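Local atomic coordinates of metallo-beta-lactamase (Pseudomonas stutzeri, PDB entry 4ZEJ), a protein that probably hydrolyses beta-lactam antibiotics to substituted beta-amino acids, using two zinc ions bound in its active site. Residues E5-K10 / T19-V24; E13-H18 / N33-I38; I45-W50 / E79-G84; T99-L104 / T139-V144; C157-L162 / Q193-G198. All coordinates share one frame; numbering follows the deposited sequence.

Contact 1: E5-K10 / T19-V24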
# COMPACT_ATOMS: atom_id res chain seq x y z
N GLU A 5 13.00 -11.44 -8.84
CA GLU A 5 12.62 -10.25 -9.59
C GLU A 5 11.17 -9.88 -9.24
O GLU A 5 10.42 -10.69 -8.70
CB GLU A 5 12.71 -10.49 -11.11
CG GLU A 5 14.08 -10.94 -11.64
CD GLU A 5 15.16 -9.88 -11.60
OE1 GLU A 5 16.35 -10.25 -11.71
OE2 GLU A 5 14.85 -8.67 -11.46
N LEU A 6 10.78 -8.65 -9.57
CA LEU A 6 9.38 -8.24 -9.48
C LEU A 6 8.52 -9.11 -10.38
O LEU A 6 8.97 -9.50 -11.47
CB LEU A 6 9.23 -6.78 -9.97
CG LEU A 6 7.80 -6.18 -9.93
CD1 LEU A 6 7.62 -5.12 -8.86
CD2 LEU A 6 7.45 -5.60 -11.28
N ARG A 7 7.30 -9.38 -9.97
CA ARG A 7 6.30 -9.93 -10.89
C ARG A 7 5.00 -9.15 -10.81
O ARG A 7 4.74 -8.44 -9.84
CB ARG A 7 6.09 -11.42 -10.68
CG ARG A 7 5.57 -11.76 -9.31
CD ARG A 7 5.37 -13.26 -9.20
NE ARG A 7 4.62 -13.60 -8.02
CZ ARG A 7 5.11 -13.75 -6.79
NH1 ARG A 7 6.41 -13.56 -6.53
NH2 ARG A 7 4.29 -14.10 -5.81
N ILE A 8 4.23 -9.23 -11.90
CA ILE A 8 2.98 -8.49 -12.04
C ILE A 8 1.92 -9.47 -12.47
O ILE A 8 2.10 -10.17 -13.46
CB ILE A 8 3.10 -7.33 -13.05
CG1 ILE A 8 4.24 -6.38 -12.67
CG2 ILE A 8 1.81 -6.53 -13.10
CD1 ILE A 8 4.72 -5.50 -13.80
N GLU A 9 0.82 -9.54 -11.72
CA GLU A 9 -0.23 -10.52 -11.97
C GLU A 9 -1.60 -9.86 -11.90
O GLU A 9 -1.82 -8.96 -11.08
CB GLU A 9 -0.05 -11.70 -10.97
CG GLU A 9 1.17 -12.57 -11.33
CD GLU A 9 1.68 -13.47 -10.21
OE1 GLU A 9 2.03 -12.95 -9.15
OE2 GLU A 9 1.78 -14.71 -10.42
N LYS A 10 -2.52 -10.26 -12.77
CA LYS A 10 -3.86 -9.65 -12.80
C LYS A 10 -4.70 -10.12 -11.62
O LYS A 10 -4.74 -11.31 -11.34
CB LYS A 10 -4.57 -10.00 -14.11
CG LYS A 10 -5.87 -9.24 -14.35
CD LYS A 10 -6.41 -9.56 -15.73
CE LYS A 10 -7.80 -8.99 -15.96
NZ LYS A 10 -8.32 -9.43 -17.29
N THR A 19 4.33 -7.82 -6.93
CA THR A 19 4.97 -8.47 -5.80
C THR A 19 6.47 -8.31 -5.96
O THR A 19 7.03 -8.64 -7.01
CB THR A 19 4.62 -9.97 -5.74
OG1 THR A 19 3.20 -10.14 -5.70
CG2 THR A 19 5.22 -10.61 -4.48
N SER A 20 7.10 -7.77 -4.92
CA SER A 20 8.55 -7.65 -4.87
C SER A 20 9.03 -8.06 -3.50
O SER A 20 8.22 -8.29 -2.58
CB SER A 20 9.00 -6.22 -5.21
OG SER A 20 8.48 -5.28 -4.29
N TYR A 21 10.36 -8.16 -3.36
CA TYR A 21 10.95 -8.71 -2.16
C TYR A 21 12.13 -7.92 -1.61
O TYR A 21 12.82 -7.20 -2.34
CB TYR A 21 11.45 -10.11 -2.42
CG TYR A 21 10.47 -11.16 -2.91
CD1 TYR A 21 9.97 -12.11 -2.04
CD2 TYR A 21 10.11 -11.25 -4.26
CE1 TYR A 21 9.13 -13.13 -2.47
CE2 TYR A 21 9.25 -12.25 -4.70
CZ TYR A 21 8.78 -13.20 -3.80
OH TYR A 21 7.98 -14.22 -4.23
N SER A 22 12.40 -8.11 -0.32
CA SER A 22 13.67 -7.69 0.29
C SER A 22 14.07 -8.68 1.36
O SER A 22 13.21 -9.34 1.94
CB SER A 22 13.54 -6.29 0.88
OG SER A 22 14.79 -5.83 1.37
N ARG A 23 15.37 -8.80 1.60
CA ARG A 23 15.86 -9.56 2.74
C ARG A 23 15.97 -8.60 3.92
O ARG A 23 16.73 -7.64 3.85
CB ARG A 23 17.19 -10.22 2.42
CG ARG A 23 17.03 -11.40 1.47
CD ARG A 23 18.37 -11.99 1.12
NE ARG A 23 18.32 -13.12 0.19
CZ ARG A 23 18.28 -14.41 0.53
NH1 ARG A 23 18.24 -14.80 1.82
NH2 ARG A 23 18.30 -15.34 -0.43
N VAL A 24 15.20 -8.85 4.98
CA VAL A 24 15.12 -7.98 6.16
C VAL A 24 15.71 -8.72 7.36
O VAL A 24 15.37 -9.88 7.60
CB VAL A 24 13.65 -7.61 6.48
CG1 VAL A 24 13.57 -6.70 7.71
CG2 VAL A 24 13.00 -6.96 5.26
O HOH W 1 2.11 -10.39 -8.20
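Arg7 lays one face of its guanidinium over Thr19, whose CB sits 3.9 Å above the plane, near the centre of the group. The two residues face each other as a hydrogen-bonded pair in the antiparallel beta hairpin of strands 7-12 and 15-24, at the edge of the larger sheet of the alpha-beta/beta-alpha sandwich. Arg7 N donates to Thr19 O at 3.1 Å and Thr19 N to Arg7 O at 3.0 Å, both bonds nearly straight. With CG set between the backbone N and the carbonyl carbon (chi1 62°) and the chain then extended to NE, the Arg7 side chain runs alongside Thr19. A methyl-bearing residue suits this place, because CG2 offers an apolar surface to the flat cation, while OG1 donates to a water that in turn donates to Glu9 OE1. Glu9 OE1 also takes the NE of Arg7 in a salt bridge of 2.9 Å. Just before the strand, Leu6 turns to the other side, its CD1 4.1 Å from Ser20 CB, and packs on Pro49 and on Leu58 of helix 52-64. Ser20 OG itself bonds to Trp50 N. The guanidinium is held at NH1 as well as at NE: Arg7 NH1 donates almost in plane to Tyr21 OH at 2.9 Å, the tyrosine ring turned 42° from the guanidinium plane.

Contact 2: E13-H18 / N33-I38; sequences ENIFLH and NGLVVI
The imidazole of His18 lies with one face on the backbone of Gly34, whose CA is 3.6 Å from the ring centroid and 21° off its normal, a CH-pi contact, while Val36 N stands near the ring edge. This is the hairpin of antiparallel strands 15-24 and 30-39 in the larger sheet of the metallo-beta-lactamase sandwich, where His18 and Gly34 form a hydrogen-bonded pair. Glycine suits the position because it has no side chain between its backbone and the ring. The ring comes to lie there because His18 CG stands between the backbone N and the carbonyl carbon (chi1 66°); its NE2 makes a weak hydrogen bond to Asp47 O. The Phe16 ring has Val36 O near its edge and meets Ile38 CG1 obliquely, at 4.0 Å from CE2; Trp61 of helix 52-64 packs on it edge-to-face.

On the face bearing Ile15, Leu17, Leu35 and Val37, branched aliphatic side chains pack against strand 144-147. Ile15 lies alongside Val37, with its CD1 4.0 Å from Val37 CG1, and both touch Leu147. Leu17 CD1 reaches across to Leu35 CD2 at 4.1 Å. One residue before strand 15-24, Asn14 O accepts from Ile38 N at 2.8 Å.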
# COMPACT_ATOMS: atom_id res chain seq x y z
N GLU A 13 -10.24 -7.28 -13.90
CA GLU A 13 -10.19 -6.27 -14.96
C GLU A 13 -9.62 -4.96 -14.41
O GLU A 13 -10.08 -4.45 -13.38
CB GLU A 13 -11.58 -6.01 -15.56
CG GLU A 13 -11.59 -5.02 -16.73
CD GLU A 13 -12.97 -4.67 -17.23
OE1 GLU A 13 -13.96 -5.04 -16.57
OE2 GLU A 13 -13.09 -4.02 -18.30
N ASN A 14 -8.59 -4.45 -15.09
CA ASN A 14 -7.98 -3.16 -14.78
C ASN A 14 -7.14 -3.09 -13.50
O ASN A 14 -6.65 -2.02 -13.16
CB ASN A 14 -9.03 -2.02 -14.81
CG ASN A 14 -9.55 -1.74 -16.21
OD1 ASN A 14 -8.79 -1.78 -17.17
ND2 ASN A 14 -10.83 -1.42 -16.32
N ILE A 15 -6.94 -4.21 -12.81
CA ILE A 15 -6.23 -4.21 -11.52
C ILE A 15 -5.14 -5.27 -11.52
O ILE A 15 -5.42 -6.46 -11.71
CB ILE A 15 -7.19 -4.44 -10.33
CG1 ILE A 15 -8.33 -3.41 -10.32
CG2 ILE A 15 -6.41 -4.44 -9.00
CD1 ILE A 15 -7.94 -1.97 -10.07
N PHE A 16 -3.91 -4.83 -11.28
CA PHE A 16 -2.76 -5.72 -11.26
C PHE A 16 -2.04 -5.63 -9.93
O PHE A 16 -1.86 -4.54 -9.39
CB PHE A 16 -1.81 -5.36 -12.40
CG PHE A 16 -2.42 -5.57 -13.76
CD1 PHE A 16 -2.21 -6.75 -14.46
CD2 PHE A 16 -3.25 -4.60 -14.32
CE1 PHE A 16 -2.79 -6.96 -15.70
CE2 PHE A 16 -3.85 -4.80 -15.57
CZ PHE A 16 -3.62 -5.98 -16.26
N LEU A 17 -1.63 -6.79 -9.43
CA LEU A 17 -0.86 -6.90 -8.19
C LEU A 17 0.60 -7.01 -8.55
O LEU A 17 0.97 -7.84 -9.39
CB LEU A 17 -1.29 -8.17 -7.45
CG LEU A 17 -0.58 -8.46 -6.13
CD1 LEU A 17 -1.12 -7.54 -5.06
CD2 LEU A 17 -0.80 -9.93 -5.76
N HIS A 18 1.43 -6.15 -7.97
CA HIS A 18 2.87 -6.29 -8.10
C HIS A 18 3.46 -6.82 -6.80
O HIS A 18 3.09 -6.38 -5.71
CB HIS A 18 3.57 -5.02 -8.63
CG HIS A 18 3.52 -3.82 -7.73
ND1 HIS A 18 4.38 -3.65 -6.66
CD2 HIS A 18 2.83 -2.66 -7.83
CE1 HIS A 18 4.16 -2.48 -6.11
NE2 HIS A 18 3.24 -1.85 -6.80
N ASN A 33 3.39 -6.39 -1.38
CA ASN A 33 2.36 -6.16 -2.40
C ASN A 33 2.08 -4.70 -2.65
O ASN A 33 2.01 -3.90 -1.71
CB ASN A 33 1.04 -6.78 -1.95
CG ASN A 33 1.15 -8.26 -1.63
OD1 ASN A 33 2.02 -8.96 -2.15
ND2 ASN A 33 0.26 -8.74 -0.77
N GLY A 34 1.87 -4.36 -3.92
CA GLY A 34 1.28 -3.10 -4.31
C GLY A 34 0.41 -3.33 -5.53
O GLY A 34 0.25 -4.48 -5.96
N LEU A 35 -0.16 -2.26 -6.08
CA LEU A 35 -1.06 -2.37 -7.23
C LEU A 35 -0.65 -1.46 -8.36
O LEU A 35 0.00 -0.43 -8.14
CB LEU A 35 -2.50 -2.02 -6.87
CG LEU A 35 -3.26 -2.77 -5.80
CD1 LEU A 35 -4.64 -2.17 -5.62
CD2 LEU A 35 -3.32 -4.24 -6.19
N VAL A 36 -1.05 -1.85 -9.57
CA VAL A 36 -1.22 -0.90 -10.68
C VAL A 36 -2.71 -0.87 -10.99
O VAL A 36 -3.31 -1.92 -11.25
CB VAL A 36 -0.43 -1.30 -11.94
CG1 VAL A 36 -0.61 -0.25 -13.04
CG2 VAL A 36 1.05 -1.50 -11.64
N VAL A 37 -3.29 0.34 -10.96
CA VAL A 37 -4.70 0.56 -11.25
C VAL A 37 -4.78 1.19 -12.64
O VAL A 37 -4.11 2.19 -12.89
CB VAL A 37 -5.34 1.49 -10.19
CG1 VAL A 37 -6.80 1.80 -10.54
CG2 VAL A 37 -5.24 0.87 -8.80
N ILE A 38 -5.58 0.59 -13.52
CA ILE A 38 -5.77 1.07 -14.88
C ILE A 38 -7.19 1.63 -15.03
O ILE A 38 -8.16 1.08 -14.50
CB ILE A 38 -5.57 -0.06 -15.92
CG1 ILE A 38 -4.22 -0.79 -15.72
CG2 ILE A 38 -5.67 0.47 -17.34
CD1 ILE A 38 -2.99 0.06 -15.89

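Contact 3: I45-W50 / E79-G84. With ZN (zinc ion), chain C.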
# COMPACT_ATOMS: atom_id res chain seq x y z
N ILE A 45 0.09 3.88 -9.64
CA ILE A 45 0.76 2.90 -8.79
C ILE A 45 0.33 3.10 -7.34
O ILE A 45 0.38 4.21 -6.83
CB ILE A 45 2.31 3.03 -8.93
CG1 ILE A 45 2.76 2.63 -10.34
CG2 ILE A 45 3.03 2.18 -7.89
CD1 ILE A 45 4.15 3.10 -10.72
N VAL A 46 -0.09 2.02 -6.67
CA VAL A 46 -0.39 2.04 -5.23
C VAL A 46 0.74 1.28 -4.55
O VAL A 46 0.83 0.04 -4.65
CB VAL A 46 -1.78 1.43 -4.89
CG1 VAL A 46 -2.04 1.52 -3.39
CG2 VAL A 46 -2.89 2.13 -5.67
N ASP A 47 1.60 2.04 -3.87
CA ASP A 47 2.85 1.59 -3.24
C ASP A 47 3.93 1.15 -4.23
O ASP A 47 3.67 0.45 -5.19
CB ASP A 47 2.60 0.54 -2.17
CG ASP A 47 1.91 1.11 -0.95
OD1 ASP A 47 2.20 2.27 -0.58
OD2 ASP A 47 1.14 0.38 -0.30
N THR A 48 5.16 1.58 -3.97
CA THR A 48 6.26 1.25 -4.84
C THR A 48 6.76 -0.16 -4.53
O THR A 48 6.54 -0.67 -3.42
CB THR A 48 7.44 2.23 -4.74
OG1 THR A 48 8.17 2.02 -3.53
CG2 THR A 48 6.98 3.67 -4.84
N PRO A 49 7.44 -0.78 -5.50
CA PRO A 49 8.25 -1.95 -5.17
C PRO A 49 9.33 -1.60 -4.16
O PRO A 49 9.58 -0.43 -3.88
CB PRO A 49 8.85 -2.35 -6.51
CG PRO A 49 7.87 -1.86 -7.51
CD PRO A 49 7.42 -0.54 -6.95
N TRP A 50 9.97 -2.63 -3.64
CA TRP A 50 10.89 -2.50 -2.51
C TRP A 50 12.33 -2.21 -2.95
O TRP A 50 13.23 -2.32 -2.13
CB TRP A 50 10.81 -3.78 -1.67
CG TRP A 50 11.11 -3.65 -0.20
CD1 TRP A 50 11.88 -2.70 0.43
CD2 TRP A 50 10.68 -4.55 0.81
NE1 TRP A 50 11.92 -2.95 1.79
CE2 TRP A 50 11.20 -4.08 2.04
CE3 TRP A 50 9.89 -5.71 0.79
CZ2 TRP A 50 10.97 -4.74 3.24
CZ3 TRP A 50 9.67 -6.37 1.99
CH2 TRP A 50 10.19 -5.88 3.20
N GLU A 79 9.98 1.52 4.06
CA GLU A 79 10.64 1.29 2.77
C GLU A 79 9.92 0.34 1.82
O GLU A 79 10.02 0.51 0.59
CB GLU A 79 12.08 0.78 2.99
CG GLU A 79 13.00 1.86 3.53
CD GLU A 79 14.43 1.38 3.76
OE1 GLU A 79 14.87 0.41 3.09
OE2 GLU A 79 15.13 1.99 4.60
N ASP A 80 9.18 -0.63 2.35
CA ASP A 80 8.40 -1.52 1.49
C ASP A 80 7.26 -0.80 0.74
O ASP A 80 6.73 -1.34 -0.21
CB ASP A 80 7.87 -2.77 2.22
CG ASP A 80 6.91 -2.46 3.34
OD1 ASP A 80 7.17 -1.54 4.11
OD2 ASP A 80 5.89 -3.16 3.48
N ARG A 81 6.90 0.42 1.17
CA ARG A 81 5.90 1.25 0.49
C ARG A 81 6.47 2.40 -0.36
O ARG A 81 5.79 2.92 -1.25
CB ARG A 81 4.98 1.90 1.53
CG ARG A 81 4.38 1.02 2.61
CD ARG A 81 3.35 0.05 2.07
NE ARG A 81 3.89 -1.29 1.93
CZ ARG A 81 3.37 -2.27 1.20
NH1 ARG A 81 2.27 -2.11 0.45
NH2 ARG A 81 3.98 -3.44 1.21
N THR A 82 7.67 2.86 -0.00
CA THR A 82 8.25 4.12 -0.46
C THR A 82 9.63 4.00 -1.10
O THR A 82 10.15 5.01 -1.57
CB THR A 82 8.39 5.11 0.72
OG1 THR A 82 9.24 4.53 1.72
CG2 THR A 82 7.04 5.48 1.29
N ALA A 83 10.23 2.81 -1.16
CA ALA A 83 11.60 2.64 -1.68
C ALA A 83 11.84 3.31 -3.04
O ALA A 83 12.91 3.85 -3.29
CB ALA A 83 11.98 1.16 -1.76
N GLY A 84 10.84 3.24 -3.91
CA GLY A 84 10.96 3.79 -5.27
C GLY A 84 10.60 5.25 -5.47
O GLY A 84 10.65 5.74 -6.60
ZN ZN C . 4.69 -3.67 5.03
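Arg81 NH1 donates to Asp47 OD2 at 2.8 Å, the carboxylate oxygen lying close to the guanidinium plane although the two planes stand 84° apart, so that NH1 meets OD2 from above the carboxylate. Asp47 OD2 has a second donor in Thr75 OG1, and NH1 also bonds to Asn33 O. On its other side the bent arginine chain brings NH2 to Asp80 OD2 at 3.0 Å, the same oxygen that binds zinc at 2.0 Å. One guanidinium thus links buried Asp47, which lies behind it, to a metal ligand, and its positive charge would be expected to temper the negative charge gathered there.

Asp80 closes the His-X-His-X-Asp motif of the superfamily, begun by His76 and His78, and its zinc is shared with Cys157 and His199. The short helix 79-82 that carries it is tied to the loop after strand 42-46 by Thr48, whose N bonds to Arg81 O while OG1 accepts from Gly84 N at 3.0 Å and donates to Pro49 O.

Outward from these polar groups, Trp50 spreads its indole over the aspartate: Asp80 CB stands 3.5 Å from the centroid of the six-membered ring, 11° off the normal. Ala83 CB, small enough to fit closely, lies 3.6 Å from Pro49 O.

Contact 4: T99-L104 / T139-V144; sequences TSTNHL and TIDNVV
Asp141 is gripped through both carboxylate oxygens by threonine hydroxyls. Thr101 OG1, on helix 99-107, donates to OD1 at 2.6 Å across the contact, arriving on the anti side of that oxygen and 20° out of the carboxylate plane. Thr139 OG1, in the loop before strand 144-147, donates to Asp141 OD2, also at 2.6 Å and on the anti side. Two short bonds hold the buried carboxylate against rotation, and threonine suits both places because it offers a hydroxyl on a short, branched side chain with few rotamers. The Thr101 hydroxyl has a further partner in Thr98 OG1, so the end of strand 95-98, just before the helix, joins the same run of hydroxyls.

Asp141 CG stands between its backbone N and carbonyl carbon (chi1 65°), which turns the carboxylate to the helix. The Thr101 and Asp141 side chains cross at about a right angle. Around this bond the packing is lighter: Ser100 OG lies 3.4 Å from Asp141 CB, and Leu104 CD1 comes 3.7 Å from Asp141 CG, putting an apolar branch against the carboxylate. The same methyl meets Ile140 CG2 at 4.0 Å, where isoleucine is exposed, while Leu104 also rests on Trp77. Within the loop Thr139 N also bonds to Asn142 OD1, from well above its carbonyl plane.

Asp141 also touches His76, and Thr139 directly follows His138; both histidines are zinc ligands, so the arrangement belongs to the second shell of the metallo-beta-lactamase active site.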
# COMPACT_ATOMS: atom_id res chain seq x y z
N THR A 99 0.36 14.04 4.48
CA THR A 99 1.11 14.95 5.36
C THR A 99 1.92 14.18 6.40
O THR A 99 3.12 14.43 6.56
CB THR A 99 0.13 15.92 6.08
OG1 THR A 99 -0.64 16.62 5.11
CG2 THR A 99 0.87 16.93 6.95
N SER A 100 1.26 13.25 7.09
CA SER A 100 1.91 12.49 8.16
C SER A 100 3.03 11.60 7.61
O SER A 100 4.12 11.57 8.17
CB SER A 100 0.89 11.64 8.93
OG SER A 100 1.51 10.96 10.01
N THR A 101 2.76 10.89 6.51
CA THR A 101 3.77 10.07 5.86
C THR A 101 4.99 10.87 5.38
O THR A 101 6.12 10.47 5.64
CB THR A 101 3.16 9.28 4.69
OG1 THR A 101 2.18 8.39 5.23
CG2 THR A 101 4.22 8.50 3.93
N ASN A 102 4.75 11.99 4.69
CA ASN A 102 5.85 12.87 4.26
C ASN A 102 6.67 13.44 5.42
O ASN A 102 7.90 13.54 5.31
CB ASN A 102 5.35 14.00 3.34
CG ASN A 102 5.67 13.77 1.86
OD1 ASN A 102 6.13 12.70 1.45
ND2 ASN A 102 5.45 14.80 1.06
N HIS A 103 6.00 13.80 6.52
CA HIS A 103 6.70 14.24 7.75
C HIS A 103 7.62 13.15 8.29
O HIS A 103 8.77 13.42 8.64
CB HIS A 103 5.69 14.65 8.84
CG HIS A 103 6.33 15.08 10.12
ND1 HIS A 103 6.97 16.30 10.26
CD2 HIS A 103 6.44 14.46 11.32
CE1 HIS A 103 7.44 16.41 11.49
NE2 HIS A 103 7.13 15.31 12.16
N LEU A 104 7.11 11.93 8.34
CA LEU A 104 7.91 10.79 8.82
C LEU A 104 9.06 10.44 7.89
O LEU A 104 10.13 10.07 8.37
CB LEU A 104 7.01 9.57 9.08
CG LEU A 104 6.15 9.70 10.34
CD1 LEU A 104 4.98 8.72 10.31
CD2 LEU A 104 6.97 9.52 11.60
N THR A 139 1.19 1.65 11.83
CA THR A 139 1.87 2.89 12.18
C THR A 139 0.83 3.98 12.39
O THR A 139 -0.36 3.79 12.10
CB THR A 139 2.81 3.38 11.06
OG1 THR A 139 2.05 3.52 9.84
CG2 THR A 139 3.99 2.42 10.85
N ILE A 140 1.29 5.13 12.88
CA ILE A 140 0.40 6.27 13.04
C ILE A 140 -0.10 6.83 11.71
O ILE A 140 -1.20 7.39 11.66
CB ILE A 140 1.06 7.40 13.90
CG1 ILE A 140 0.01 8.41 14.41
CG2 ILE A 140 2.15 8.13 13.14
CD1 ILE A 140 -1.15 7.82 15.17
N ASP A 141 0.69 6.69 10.64
CA ASP A 141 0.35 7.31 9.34
C ASP A 141 -0.41 6.40 8.37
O ASP A 141 -0.83 6.87 7.31
CB ASP A 141 1.60 7.88 8.66
CG ASP A 141 2.60 6.82 8.26
OD1 ASP A 141 3.21 6.94 7.17
OD2 ASP A 141 2.78 5.86 9.04
N ASN A 142 -0.61 5.13 8.70
CA ASN A 142 -1.18 4.19 7.72
C ASN A 142 -2.54 4.60 7.13
O ASN A 142 -3.43 5.02 7.86
CB ASN A 142 -1.16 2.72 8.20
CG ASN A 142 -1.89 2.44 9.52
OD1 ASN A 142 -1.58 1.44 10.16
ND2 ASN A 142 -2.87 3.25 9.91
N VAL A 143 -2.67 4.50 5.82
CA VAL A 143 -3.92 4.78 5.13
C VAL A 143 -4.28 3.59 4.26
O VAL A 143 -3.41 2.78 3.88
CB VAL A 143 -3.87 6.06 4.27
CG1 VAL A 143 -3.65 7.28 5.16
CG2 VAL A 143 -2.78 6.00 3.20
N VAL A 144 -5.57 3.50 3.94
CA VAL A 144 -6.08 2.48 3.03
C VAL A 144 -6.55 3.18 1.75
O VAL A 144 -6.79 4.40 1.74
CB VAL A 144 -7.19 1.62 3.69
CG1 VAL A 144 -6.66 0.95 4.96
CG2 VAL A 144 -8.45 2.42 3.98

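Contact 5: C157-L162 / Q193-G198. With ZN (zinc ion), chain C.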
# COMPACT_ATOMS: atom_id res chain seq x y z
N CYS A 157 -0.20 -2.40 4.91
CA CYS A 157 0.29 -3.15 6.05
C CYS A 157 -0.60 -2.98 7.29
O CYS A 157 -0.42 -3.65 8.31
CB CYS A 157 1.75 -2.79 6.28
SG CYS A 157 2.64 -2.97 4.70
N PHE A 158 -1.59 -2.09 7.19
CA PHE A 158 -2.70 -2.01 8.14
C PHE A 158 -3.55 -3.30 8.20
O PHE A 158 -4.21 -3.56 9.21
CB PHE A 158 -3.58 -0.80 7.77
CG PHE A 158 -4.78 -0.60 8.64
CD1 PHE A 158 -6.05 -0.98 8.19
CD2 PHE A 158 -4.67 -0.03 9.89
CE1 PHE A 158 -7.16 -0.78 8.99
CE2 PHE A 158 -5.78 0.16 10.70
CZ PHE A 158 -7.02 -0.21 10.24
N VAL A 159 -3.57 -4.07 7.11
CA VAL A 159 -4.30 -5.31 7.01
C VAL A 159 -3.36 -6.50 6.87
O VAL A 159 -2.48 -6.50 6.00
CB VAL A 159 -5.28 -5.27 5.81
CG1 VAL A 159 -6.04 -6.58 5.67
CG2 VAL A 159 -6.26 -4.12 5.98
N ARG A 160 -3.57 -7.51 7.72
CA ARG A 160 -2.80 -8.74 7.70
C ARG A 160 -3.51 -9.83 6.89
O ARG A 160 -4.75 -9.86 6.82
CB ARG A 160 -2.56 -9.25 9.13
CG ARG A 160 -1.92 -8.22 10.05
CD ARG A 160 -0.48 -7.94 9.68
NE ARG A 160 0.34 -9.13 9.93
CZ ARG A 160 1.58 -9.31 9.51
NH1 ARG A 160 2.23 -8.38 8.79
NH2 ARG A 160 2.18 -10.44 9.83
N SER A 161 -2.71 -10.72 6.31
CA SER A 161 -3.24 -11.89 5.60
C SER A 161 -3.89 -12.88 6.59
O SER A 161 -3.58 -12.85 7.77
CB SER A 161 -2.13 -12.62 4.84
OG SER A 161 -1.12 -13.05 5.73
N LEU A 162 -4.75 -13.75 6.08
CA LEU A 162 -5.47 -14.73 6.94
C LEU A 162 -4.54 -15.75 7.58
O LEU A 162 -4.81 -16.23 8.69
CB LEU A 162 -6.58 -15.45 6.18
CG LEU A 162 -7.81 -14.67 5.74
CD1 LEU A 162 -8.78 -15.61 5.04
CD2 LEU A 162 -8.50 -13.96 6.89
N GLN A 193 -15.35 -6.26 -1.95
CA GLN A 193 -15.37 -7.66 -2.40
C GLN A 193 -13.99 -8.31 -2.28
O GLN A 193 -13.89 -9.52 -2.11
CB GLN A 193 -15.88 -7.75 -3.84
CG GLN A 193 -17.36 -7.39 -3.97
CD GLN A 193 -17.85 -7.30 -5.41
OE1 GLN A 193 -17.17 -7.74 -6.34
NE2 GLN A 193 -19.04 -6.75 -5.60
N ILE A 194 -12.94 -7.50 -2.41
CA ILE A 194 -11.57 -7.97 -2.35
C ILE A 194 -10.83 -7.02 -1.43
O ILE A 194 -10.96 -5.80 -1.53
CB ILE A 194 -10.91 -8.00 -3.75
CG1 ILE A 194 -11.63 -8.99 -4.68
CG2 ILE A 194 -9.41 -8.30 -3.65
CD1 ILE A 194 -11.22 -8.93 -6.14
N VAL A 195 -10.04 -7.60 -0.52
CA VAL A 195 -9.13 -6.86 0.31
C VAL A 195 -7.72 -7.37 0.08
O VAL A 195 -7.46 -8.58 0.09
CB VAL A 195 -9.49 -6.99 1.81
CG1 VAL A 195 -8.45 -6.27 2.66
CG2 VAL A 195 -10.89 -6.44 2.06
N ILE A 196 -6.81 -6.42 -0.14
CA ILE A 196 -5.42 -6.72 -0.44
C ILE A 196 -4.52 -6.28 0.74
O ILE A 196 -4.48 -5.09 1.08
CB ILE A 196 -5.01 -6.09 -1.80
CG1 ILE A 196 -5.98 -6.65 -2.87
CG2 ILE A 196 -3.53 -6.36 -2.11
CD1 ILE A 196 -5.73 -6.27 -4.29
N PRO A 197 -3.81 -7.24 1.37
CA PRO A 197 -2.86 -6.88 2.44
C PRO A 197 -1.53 -6.41 1.85
O PRO A 197 -1.22 -6.69 0.70
CB PRO A 197 -2.68 -8.21 3.18
CG PRO A 197 -2.79 -9.23 2.10
CD PRO A 197 -3.80 -8.69 1.12
N GLY A 198 -0.74 -5.72 2.67
CA GLY A 198 0.60 -5.30 2.31
C GLY A 198 1.53 -6.49 2.07
O GLY A 198 2.45 -6.40 1.28
ZN ZN C . 4.69 -3.67 5.03
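Cys157 SG binds zinc at 2.2 Å and passes close to the backbone of Gly198, whose CA is 3.9 Å from the sulphur. Gly198 directly precedes His199, another ligand of this metal; Cys157, His199 and Asp80 make the Asp-Cys-His zinc site of the subclass B1 enzymes, at the end of the smaller sheet of the alpha-beta/beta-alpha sandwich. Glycine suits the spot because, with no side chain, it lets the thiolate lie against the main chain. The cysteine CB leads away from segment 193-198, and with SG beside its own backbone N (chi1 -51°) the sulphur reaches the metal while still touching Gly198.

Behind this first shell, the loop after strand 152-156 packs on strand 194-197 with no direct hydrogen bond between the two segments. Val159 faces the strand, and its CG1 meets Val195 CG1 at 3.9 Å, the two side chains crossing at about a right angle. Compact branched residues fill this buried seam well, and Leu207 of helix 206-218 packs on both Val159 and Pro197.

Further out, the loop is fixed by its own partners: the Phe158 ring stacks with Trp178, and Ser161 OG bonds to Asp163 and Ser164. Pro197 O accepts from Asn33 ND2, joining this strand end to the larger sheet. The Pro197 side chain points to the loop, where its CB approaches Val159 O to 3.3 Å.

Contacts 1 and 2 share strand 15-24 and belong to the larger sheet, but contact 1 lies on its edge, partly buried and rich in charged side chains, whereas contact 2 is buried and mostly aliphatic. Contact 3 continues from the next strand of that sheet, and contact 5 lies on the smaller sheet; both are buried and supply ligands to the same zinc ion. Asn33 joins contact 2 to contact 5 through bonds to Pro197 and Gly198, and to contact 3 through Arg81. Contact 4, partly buried, stands behind the other zinc and touches contact 5 through Asn142 and Phe158. A salt bridge crosses contact 3, whereas that of contact 1 stays within segment 5-10; contact 5 relies on packing and metal.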